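N-formylglutamate amidohydrolase (Ralstonia eutropha, PDB 2Q7S) probably acts as a zinc-dependent amidohydrolase that hydrolyses N-formylglutamate or a related compound. Local coordinates at residues A[20-28]-A[282-290]; A[30-41]-A[74-85]. One frame throughout, in Å; residues are numbered along the deposited sequence. Where two conformers were deposited one is given.

Both contacts draw on the same mixed sheet, at opposite ends of strand 26-30, and their centres lie about 28 Å apart. Interaction 1 lies at the periphery, about 20 Å from the centre of the chain, yet most of its touching residues are buried: the C-terminal helix closes over the loop that enters the strand, with leucine, proline and valine inside and one salt bridge at the surface. Interaction 2, about 11 Å from that centre, joins the loop leaving the same strand to the one leaving neighbouring strand 71-75. It buries 969 Å² against 397 Å², and its chemistry is mixed: a zinc ligand with its carboxylate partner, bridging waters, and proline-aromatic packing farther out.

Interaction 1: A[20-28]-A[282-290]; sequences EGEALPLVC and IAEYVRRGV
Leu24, Pro25 and Leu26 pack against the last two turns of the C-terminal helix 267-289 in a loop-and-strand-on-helix contact at the periphery of an alpha/beta fold. The loop runs into strand 26-30 of the central mixed sheet, between strands 71-75 and 166-174, and the helix lies alongside this entrance. The contact is apolar inside and charged at its rim, and no backbone hydrogen bond crosses it. Leu24 straddles the helix surface with its two methyls: CD1 lies 3.7 Å from Ala283 CB, while CD2 reaches Arg287 CB at 3.8 Å. Its CG stands anti to the carbonyl carbon (chi1 -72°), which sends the isobutyl group to the helix. Pro25, the centre of an inverse gamma turn, lays one side of its ring along Val286, with CD 3.5 Å from Val286 CG1. The two side chains run past each other in opposite directions. Pro25 CG also meets Val290 CG2 at 3.7 Å, so the ring touches two valines four residues apart. Deeper in, Leu26 crosses Ile282 at roughly a right angle, Leu26 CD1 to Ile282 CG2 at 3.9 Å. Behind these groups, Trp167 of strand 166-174 touches both Pro25 and Val286, and Leu207 and Val211 of helix 205-217 meet Ile282. The chain's end is tied down nearby, where Gly289 O accepts a hydrogen bond from Arg243. At the exposed rim Arg287 bends at chi3 (36°), bringing its guanidinium back so that Leu24 CD1 lies over one of its faces. Glu22 extends to meet it at an edge, carboxylate and guanidinium planes turned 43° apart. The salt bridge rests on a single nitrogen, Arg287 NH1, which lies 3.0 Å from Glu22 OE1 and makes a weak hydrogen bond of 3.3 Å to Glu22 OE2.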
loop_
_atom_site.group_PDB
_atom_site.type_symbol
_atom_site.label_atom_id
_atom_site.label_comp_id
_atom_site.label_asym_id
_atom_site.label_seq_id
_atom_site.Cartn_x
_atom_site.Cartn_y
_atom_site.Cartn_z
ATOM N N GLU A 20 -20.616 5.799 -6.095
ATOM C CA GLU A 20 -22.005 5.832 -6.585
ATOM C C GLU A 20 -22.520 7.205 -6.985
ATOM O O GLU A 20 -23.369 7.316 -7.870
ATOM C CB GLU A 20 -22.982 5.216 -5.593
ATOM C CG GLU A 20 -23.025 3.691 -5.640
ATOM C CD GLU A 20 -23.973 3.093 -4.617
ATOM O OE1 GLU A 20 -25.144 3.545 -4.534
ATOM O OE2 GLU A 20 -23.531 2.166 -3.899
ATOM N N GLY A 21 -22.034 8.244 -6.322
ATOM C CA GLY A 21 -22.423 9.594 -6.654
ATOM C C GLY A 21 -21.293 10.392 -7.298
ATOM O O GLY A 21 -20.533 9.859 -8.079
ATOM N N GLU A 22 -21.222 11.680 -6.973
ATOM C CA GLU A 22 -20.229 12.599 -7.526
ATOM C C GLU A 22 -18.861 11.994 -7.333
ATOM O O GLU A 22 -18.554 11.529 -6.233
ATOM C CB GLU A 22 -20.316 13.962 -6.798
ATOM C CG GLU A 22 -19.030 14.828 -6.790
ATOM C CD GLU A 22 -19.051 15.964 -5.750
ATOM O OE1 GLU A 22 -19.888 15.926 -4.800
ATOM O OE2 GLU A 22 -18.209 16.897 -5.885
ATOM N N ALA A 23 -18.066 11.915 -8.402
ATOM C CA ALA A 23 -16.661 11.526 -8.277
ATOM C C ALA A 23 -15.784 12.736 -7.865
ATOM O O ALA A 23 -16.120 13.892 -8.175
ATOM C CB ALA A 23 -16.166 10.879 -9.563
ATOM N N LEU A 24 -14.673 12.462 -7.157
ATOM C CA LEU A 24 -13.609 13.460 -6.827
ATOM C C LEU A 24 -12.281 12.837 -7.178
ATOM O O LEU A 24 -12.182 11.609 -7.194
ATOM C CB LEU A 24 -13.649 13.744 -5.315
ATOM C CG LEU A 24 -14.851 14.578 -4.840
ATOM C CD1 LEU A 24 -14.923 14.566 -3.289
ATOM C CD2 LEU A 24 -14.734 16.015 -5.358
ATOM N N PRO A 25 -11.231 13.639 -7.424
ATOM C CA PRO A 25 -9.926 13.017 -7.752
ATOM C C PRO A 25 -9.120 12.560 -6.518
ATOM O O PRO A 25 -8.015 13.062 -6.245
ATOM C CB PRO A 25 -9.170 14.148 -8.420
ATOM C CG PRO A 25 -9.729 15.423 -7.772
ATOM C CD PRO A 25 -11.178 15.115 -7.434
ATOM N N LEU A 26 -9.707 11.644 -5.790
ATOM C CA LEU A 26 -9.098 10.956 -4.669
ATOM C C LEU A 26 -9.038 9.512 -5.094
ATOM O O LEU A 26 -10.068 8.822 -5.217
ATOM C CB LEU A 26 -9.957 11.129 -3.434
ATOM C CG LEU A 26 -9.479 10.300 -2.234
ATOM C CD1 LEU A 26 -8.209 10.883 -1.697
ATOM C CD2 LEU A 26 -10.611 10.242 -1.193
ATOM N N VAL A 27 -7.830 9.029 -5.333
ATOM C CA VAL A 27 -7.637 7.645 -5.799
ATOM C C VAL A 27 -6.793 6.960 -4.726
ATOM O O VAL A 27 -5.734 7.479 -4.356
ATOM C CB VAL A 27 -6.900 7.610 -7.147
ATOM C CG1 VAL A 27 -6.581 6.160 -7.597
ATOM C CG2 VAL A 27 -7.697 8.354 -8.185
ATOM N N CYS A 28 -7.266 5.811 -4.230
ATOM C CA CYS A 28 -6.641 5.138 -3.092
ATOM C C CYS A 28 -6.320 3.700 -3.455
ATOM O O CYS A 28 -7.161 3.020 -4.032
ATOM C CB CYS A 28 -7.538 5.223 -1.866
ATOM S SG CYS A 28 -7.859 6.878 -1.334
ATOM N N ILE A 282 -11.103 14.514 4.040
ATOM C CA ILE A 282 -10.201 14.570 2.911
ATOM C C ILE A 282 -10.974 14.854 1.626
ATOM O O ILE A 282 -10.482 15.582 0.808
ATOM C CB ILE A 282 -9.415 13.236 2.737
ATOM C CG1 ILE A 282 -8.480 12.963 3.931
ATOM C CG2 ILE A 282 -8.623 13.164 1.407
ATOM C CD1 ILE A 282 -7.752 11.576 3.819
ATOM N N ALA A 283 -12.182 14.287 1.461
ATOM C CA ALA A 283 -13.001 14.498 0.256
ATOM C C ALA A 283 -13.328 15.967 0.128
ATOM O O ALA A 283 -13.231 16.537 -0.943
ATOM C CB ALA A 283 -14.309 13.646 0.259
ATOM N N GLU A 284 -13.683 16.585 1.245
ATOM C CA GLU A 284 -13.963 18.025 1.313
ATOM C C GLU A 284 -12.732 18.895 0.934
ATOM O O GLU A 284 -12.834 19.905 0.200
ATOM C CB GLU A 284 -14.409 18.368 2.723
ATOM C CG GLU A 284 -15.776 17.850 3.086
ATOM C CD GLU A 284 -16.201 18.258 4.508
ATOM O OE1 GLU A 284 -15.394 18.054 5.438
ATOM O OE2 GLU A 284 -17.314 18.798 4.692
ATOM N N TYR A 285 -11.583 18.505 1.453
ATOM C CA TYR A 285 -10.331 19.166 1.133
ATOM C C TYR A 285 -10.014 19.062 -0.378
ATOM O O TYR A 285 -9.731 20.051 -1.019
ATOM C CB TYR A 285 -9.215 18.590 1.986
ATOM C CG TYR A 285 -7.881 19.203 1.683
ATOM C CD1 TYR A 285 -7.440 20.338 2.345
ATOM C CD2 TYR A 285 -7.083 18.662 0.691
ATOM C CE1 TYR A 285 -6.225 20.894 2.020
ATOM C CE2 TYR A 285 -5.895 19.206 0.370
ATOM C CZ TYR A 285 -5.464 20.302 1.030
ATOM O OH TYR A 285 -4.272 20.821 0.659
ATOM N N VAL A 286 -10.113 17.863 -0.929
ATOM C CA VAL A 286 -9.952 17.630 -2.364
ATOM C C VAL A 286 -10.900 18.447 -3.247
ATOM O O VAL A 286 -10.459 18.992 -4.227
ATOM C CB VAL A 286 -10.060 16.100 -2.634
ATOM C CG1 VAL A 286 -10.314 15.758 -4.097
ATOM C CG2 VAL A 286 -8.809 15.464 -2.121
ATOM N N ARG A 287 -12.203 18.499 -2.917
ATOM C CA ARG A 287 -13.171 19.260 -3.699
ATOM C C ARG A 287 -12.823 20.718 -3.687
ATOM O O ARG A 287 -12.990 21.418 -4.680
ATOM C CB ARG A 287 -14.610 19.084 -3.156
ATOM C CG ARG A 287 -15.680 19.849 -3.919
ATOM C CD ARG A 287 -17.101 19.319 -3.599
ATOM N NE ARG A 287 -17.157 18.923 -2.214
ATOM C CZ ARG A 287 -17.560 17.746 -1.759
ATOM N NH1 ARG A 287 -18.055 16.807 -2.554
ATOM N NH2 ARG A 287 -17.515 17.532 -0.470
ATOM N N ARG A 288 -12.395 21.205 -2.543
ATOM C CA ARG A 288 -11.973 22.608 -2.435
ATOM C C ARG A 288 -10.642 22.946 -3.125
ATOM O O ARG A 288 -10.329 24.122 -3.347
ATOM C CB ARG A 288 -11.874 22.982 -0.967
ATOM C CG ARG A 288 -13.210 23.034 -0.249
ATOM C CD ARG A 288 -12.977 23.032 1.253
ATOM N NE ARG A 288 -14.223 22.997 2.019
ATOM C CZ ARG A 288 -14.317 22.600 3.291
ATOM N NH1 ARG A 288 -13.234 22.234 3.980
ATOM N NH2 ARG A 288 -15.510 22.576 3.887
ATOM N N GLY A 289 -9.854 21.927 -3.452
ATOM C CA GLY A 289 -8.564 22.118 -4.082
ATOM C C GLY A 289 -8.602 22.026 -5.591
ATOM O O GLY A 289 -7.626 22.371 -6.229
ATOM N N VAL A 290 -9.712 21.572 -6.166
ATOM C CA VAL A 290 -9.827 21.432 -7.625
ATOM C C VAL A 290 -10.123 22.774 -8.282
ATOM O O VAL A 290 -11.050 23.489 -7.868
ATOM C CB VAL A 290 -10.945 20.430 -8.037
ATOM C CG1 VAL A 290 -11.242 20.538 -9.559
ATOM C CG2 VAL A 290 -10.565 19.009 -7.652
ATOM O OXT VAL A 290 -9.448 23.152 -9.257
#

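Interaction 2: A[30-41]-A[74-85]; sequences SPHSGTFYPADF and AATFPRVYIDPN. With ZN (zinc ion), chain C.
His32, a zinc ligand, is held between Pro31, Arg79 and Asp83 at the metal site of the alpha/beta fold, where two loops leave neighbouring parallel strands joined at the bridge Ser30-Ala74. With CG anti to the carbonyl carbon (chi1 -69°), His32 presents ND1 to the zinc ion at 2.1 Å; Asp55 and His172 complete the protein ligands. Across the ring from ND1, at its edge, NE2 donates to Asp83 OD1 at 2.7 Å, close to the imidazole plane and on the syn side of the carboxylate, a second-shell bond that fixes the ring's rotation. Asn85 N reaches the same oxygen from the opposite face, closing an Asx turn. Arg79, folded at chi2 (92°) and chi3, lays its guanidinium on one imidazole face, planes 28° apart; Pro31 CG covers the other. Arg79 NE donates to Asp83 OD2 in a salt bridge and Arg79 NH1 is hydrogen-bonded to Gly53 O, so two guanidinium nitrogens are held. Gly34 slots against the second loop: a water links Gly34 N to Pro31 O and Phe77 O, and Phe36 N donates to Thr76 O. Farther from the metal, Pro78 CG sits over the centre of the Tyr37 ring, a CH-pi contact. Tyr81 takes Pro38 CG over one face and turns an edge toward Phe41's face. Its hydroxyl ends in a very short hydrogen bond, Tyr81 OH to Asp40 OD1 at 2.5 Å.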
loop_
_atom_site.group_PDB
_atom_site.type_symbol
_atom_site.label_atom_id
_atom_site.label_comp_id
_atom_site.label_asym_id
_atom_site.label_seq_id
_atom_site.Cartn_x
_atom_site.Cartn_y
_atom_site.Cartn_z
ATOM N N SER A 30 -4.751 -0.151 -2.003
ATOM C CA SER A 30 -4.328 -1.068 -0.940
ATOM C C SER A 30 -3.614 -2.232 -1.694
ATOM O O SER A 30 -4.235 -3.274 -2.051
ATOM C CB SER A 30 -5.539 -1.523 -0.109
ATOM O OG SER A 30 -5.272 -2.497 0.898
ATOM N N PRO A 31 -2.291 -2.108 -1.873
ATOM C CA PRO A 31 -1.541 -3.146 -2.632
ATOM C C PRO A 31 -1.244 -4.456 -1.883
ATOM O O PRO A 31 -0.832 -5.434 -2.491
ATOM C CB PRO A 31 -0.225 -2.440 -2.969
ATOM C CG PRO A 31 -0.066 -1.440 -1.882
ATOM C CD PRO A 31 -1.427 -0.982 -1.464
ATOM N N HIS A 32 -1.368 -4.428 -0.563
ATOM C CA HIS A 32 -0.877 -5.460 0.296
ATOM C C HIS A 32 -1.897 -6.265 1.037
ATOM O O HIS A 32 -1.518 -7.128 1.801
ATOM C CB HIS A 32 0.092 -4.820 1.258
ATOM C CG HIS A 32 1.335 -4.357 0.591
ATOM N ND1 HIS A 32 2.208 -3.478 1.173
ATOM C CD2 HIS A 32 1.852 -4.655 -0.628
ATOM C CE1 HIS A 32 3.218 -3.255 0.349
ATOM N NE2 HIS A 32 3.035 -3.968 -0.747
ATOM N N SER A 33 -3.186 -5.979 0.790
ATOM C CA SER A 33 -4.280 -6.575 1.514
ATOM C C SER A 33 -4.800 -7.888 0.927
ATOM O O SER A 33 -5.716 -8.484 1.498
ATOM C CB SER A 33 -5.438 -5.589 1.702
ATOM O OG SER A 33 -5.871 -4.982 0.490
ATOM N N GLY A 34 -4.214 -8.341 -0.174
ATOM C CA GLY A 34 -4.650 -9.562 -0.798
ATOM C C GLY A 34 -4.339 -10.810 -0.009
ATOM O O GLY A 34 -3.222 -10.969 0.477
ATOM N N THR A 35 -5.333 -11.702 0.094
ATOM C CA THR A 35 -5.234 -12.943 0.878
ATOM C C THR A 35 -5.565 -14.213 0.066
ATOM O O THR A 35 -5.667 -15.300 0.635
ATOM C CB THR A 35 -6.211 -12.928 2.031
ATOM O OG1 THR A 35 -7.521 -12.764 1.490
ATOM C CG2 THR A 35 -5.895 -11.792 3.032
ATOM N N PHE A 36 -5.710 -14.085 -1.254
ATOM C CA PHE A 36 -5.983 -15.241 -2.128
ATOM C C PHE A 36 -4.671 -15.740 -2.728
ATOM O O PHE A 36 -4.178 -15.157 -3.676
ATOM C CB PHE A 36 -6.990 -14.892 -3.240
ATOM C CG PHE A 36 -8.350 -14.441 -2.732
ATOM C CD1 PHE A 36 -8.611 -13.107 -2.469
ATOM C CD2 PHE A 36 -9.365 -15.368 -2.522
ATOM C CE1 PHE A 36 -9.866 -12.687 -2.005
ATOM C CE2 PHE A 36 -10.642 -14.962 -2.055
ATOM C CZ PHE A 36 -10.894 -13.632 -1.799
ATOM N N TYR A 37 -4.143 -16.825 -2.171
ATOM C CA TYR A 37 -2.841 -17.397 -2.545
ATOM C C TYR A 37 -2.967 -18.293 -3.816
ATOM O O TYR A 37 -3.747 -19.256 -3.827
ATOM C CB TYR A 37 -2.206 -18.146 -1.313
ATOM C CG TYR A 37 -1.788 -17.156 -0.219
ATOM C CD1 TYR A 37 -2.758 -16.483 0.547
ATOM C CD2 TYR A 37 -0.446 -16.819 -0.015
ATOM C CE1 TYR A 37 -2.400 -15.514 1.512
ATOM C CE2 TYR A 37 -0.072 -15.860 0.953
ATOM C CZ TYR A 37 -1.062 -15.201 1.701
ATOM O OH TYR A 37 -0.730 -14.238 2.645
ATOM N N PRO A 38 -2.258 -17.932 -4.903
ATOM C CA PRO A 38 -2.196 -18.758 -6.110
ATOM C C PRO A 38 -1.687 -20.194 -5.909
ATOM O O PRO A 38 -0.726 -20.417 -5.179
ATOM C CB PRO A 38 -1.241 -17.981 -7.010
ATOM C CG PRO A 38 -1.388 -16.604 -6.585
ATOM C CD PRO A 38 -1.514 -16.680 -5.110
ATOM N N ALA A 39 -2.326 -21.137 -6.596
ATOM C CA ALA A 39 -1.946 -22.545 -6.536
ATOM C C ALA A 39 -0.483 -22.741 -6.937
ATOM O O ALA A 39 0.189 -23.635 -6.438
ATOM C CB ALA A 39 -2.885 -23.386 -7.428
ATOM N N ASP A 40 0.025 -21.895 -7.823
ATOM C CA ASP A 40 1.384 -22.093 -8.373
ATOM C C ASP A 40 2.502 -21.425 -7.559
ATOM O O ASP A 40 3.642 -21.309 -8.026
ATOM C CB ASP A 40 1.443 -21.645 -9.837
ATOM C CG ASP A 40 1.099 -20.164 -10.019
ATOM O OD1 ASP A 40 1.192 -19.380 -9.051
ATOM O OD2 ASP A 40 0.722 -19.794 -11.146
ATOM N N PHE A 41 2.181 -21.018 -6.336
ATOM C CA PHE A 41 3.163 -20.417 -5.435
ATOM C C PHE A 41 4.428 -21.275 -5.366
ATOM O O PHE A 41 5.528 -20.784 -5.577
ATOM C CB PHE A 41 2.540 -20.229 -4.027
ATOM C CG PHE A 41 3.050 -19.023 -3.280
ATOM C CD1 PHE A 41 4.407 -18.742 -3.214
ATOM C CD2 PHE A 41 2.162 -18.164 -2.649
ATOM C CE1 PHE A 41 4.872 -17.664 -2.525
ATOM C CE2 PHE A 41 2.624 -17.056 -1.956
ATOM C CZ PHE A 41 3.985 -16.814 -1.891
ATOM N N ALA A 74 -7.832 -2.395 -4.709
ATOM C CA ALA A 74 -7.168 -3.322 -3.814
ATOM C C ALA A 74 -6.761 -4.638 -4.483
ATOM O O ALA A 74 -7.555 -5.236 -5.221
ATOM C CB ALA A 74 -8.052 -3.560 -2.601
ATOM N N ALA A 75 -5.533 -5.090 -4.197
ATOM C CA ALA A 75 -5.018 -6.392 -4.674
ATOM C C ALA A 75 -5.693 -7.607 -4.023
ATOM O O ALA A 75 -5.959 -7.610 -2.820
ATOM C CB ALA A 75 -3.508 -6.493 -4.466
ATOM N N THR A 76 -5.976 -8.644 -4.800
ATOM C CA THR A 76 -6.570 -9.863 -4.234
ATOM C C THR A 76 -5.481 -10.944 -4.046
ATOM O O THR A 76 -5.634 -11.876 -3.261
ATOM C CB THR A 76 -7.737 -10.438 -5.096
ATOM O OG1 THR A 76 -7.281 -10.614 -6.417
ATOM C CG2 THR A 76 -8.974 -9.522 -5.142
ATOM N N PHE A 77 -4.376 -10.789 -4.763
ATOM C CA PHE A 77 -3.236 -11.675 -4.629
ATOM C C PHE A 77 -2.362 -11.197 -3.487
ATOM O O PHE A 77 -2.379 -10.000 -3.166
ATOM C CB PHE A 77 -2.423 -11.734 -5.906
ATOM C CG PHE A 77 -2.009 -10.409 -6.418
ATOM C CD1 PHE A 77 -2.879 -9.681 -7.258
ATOM C CD2 PHE A 77 -0.774 -9.859 -6.080
ATOM C CE1 PHE A 77 -2.579 -8.463 -7.687
ATOM C CE2 PHE A 77 -0.452 -8.609 -6.565
ATOM C CZ PHE A 77 -1.327 -7.923 -7.376
ATOM N N PRO A 78 -1.539 -12.100 -2.925
ATOM C CA PRO A 78 -0.721 -11.696 -1.802
ATOM C C PRO A 78 0.541 -10.973 -2.245
ATOM O O PRO A 78 1.173 -11.339 -3.258
ATOM C CB PRO A 78 -0.410 -13.019 -1.083
ATOM C CG PRO A 78 -1.038 -14.132 -1.949
ATOM C CD PRO A 78 -1.298 -13.518 -3.274
ATOM N N ARG A 79 0.922 -9.952 -1.480
ATOM C CA ARG A 79 2.129 -9.206 -1.778
ATOM C C ARG A 79 3.404 -10.033 -1.684
ATOM O O ARG A 79 4.403 -9.642 -2.305
ATOM C CB ARG A 79 2.240 -7.951 -0.908
ATOM C CG ARG A 79 2.493 -8.181 0.523
ATOM C CD ARG A 79 3.954 -8.187 0.860
ATOM N NE ARG A 79 4.629 -6.900 0.825
ATOM C CZ ARG A 79 4.833 -6.077 1.852
ATOM N NH1 ARG A 79 4.358 -6.338 3.056
ATOM N NH2 ARG A 79 5.522 -4.965 1.664
ATOM N N VAL A 80 3.374 -11.113 -0.865
ATOM C CA VAL A 80 4.479 -12.063 -0.753
ATOM C C VAL A 80 4.613 -12.945 -2.001
ATOM O O VAL A 80 5.627 -13.633 -2.175
ATOM C CB VAL A 80 4.338 -12.970 0.492
ATOM C CG1 VAL A 80 5.448 -14.002 0.517
ATOM C CG2 VAL A 80 4.348 -12.121 1.770
ATOM N N TYR A 81 3.590 -12.935 -2.852
ATOM C CA TYR A 81 3.620 -13.600 -4.163
ATOM C C TYR A 81 4.193 -12.682 -5.232
ATOM O O TYR A 81 5.150 -13.032 -5.953
ATOM C CB TYR A 81 2.227 -14.043 -4.532
ATOM C CG TYR A 81 2.086 -14.805 -5.829
ATOM C CD1 TYR A 81 2.509 -16.135 -5.937
ATOM C CD2 TYR A 81 1.483 -14.217 -6.937
ATOM C CE1 TYR A 81 2.327 -16.857 -7.109
ATOM C CE2 TYR A 81 1.343 -14.925 -8.133
ATOM C CZ TYR A 81 1.731 -16.245 -8.204
ATOM O OH TYR A 81 1.558 -16.958 -9.371
ATOM N N ILE A 82 3.597 -11.501 -5.354
ATOM C CA ILE A 82 4.233 -10.409 -6.035
ATOM C C ILE A 82 3.742 -9.122 -5.430
ATOM O O ILE A 82 2.576 -9.006 -5.072
ATOM C CB ILE A 82 4.034 -10.484 -7.555
ATOM C CG1 ILE A 82 4.864 -9.400 -8.253
ATOM C CG2 ILE A 82 2.550 -10.494 -7.948
ATOM C CD1 ILE A 82 4.953 -9.612 -9.842
ATOM N N ASP A 83 4.649 -8.176 -5.266
ATOM C CA ASP A 83 4.372 -6.963 -4.491
ATOM C C ASP A 83 4.147 -5.803 -5.450
ATOM O O ASP A 83 5.124 -5.289 -5.982
ATOM C CB ASP A 83 5.552 -6.632 -3.608
ATOM C CG ASP A 83 5.288 -5.490 -2.687
ATOM O OD1 ASP A 83 4.358 -4.692 -2.946
ATOM O OD2 ASP A 83 6.002 -5.410 -1.664
ATOM N N PRO A 84 2.881 -5.354 -5.612
ATOM C CA PRO A 84 2.653 -4.246 -6.534
ATOM C C PRO A 84 3.265 -2.897 -6.168
ATOM O O PRO A 84 3.254 -2.029 -7.027
ATOM C CB PRO A 84 1.125 -4.115 -6.589
ATOM C CG PRO A 84 0.577 -5.224 -5.820
ATOM C CD PRO A 84 1.626 -5.791 -4.977
ATOM N N ASN A 85 3.737 -2.724 -4.924
ATOM C CA ASN A 85 4.357 -1.475 -4.494
ATOM C C ASN A 85 5.812 -1.446 -4.779
ATOM O O ASN A 85 6.534 -0.573 -4.280
ATOM C CB ASN A 85 4.140 -1.216 -2.983
ATOM C CG ASN A 85 3.365 0.059 -2.732
ATOM O OD1 ASN A 85 2.607 0.501 -3.594
ATOM N ND2 ASN A 85 3.628 0.695 -1.619
HETATM ZN ZN ZN C . 2.101 -2.471 3.033
HETATM O O HOH W 1 -1.690 -8.036 -1.680
HETATM O O HOH W 2 -0.859 -9.786 0.884
HETATM O O HOH W 3 -7.421 -6.542 -0.840
HETATM O O HOH W 4 1.103 -11.526 1.484
#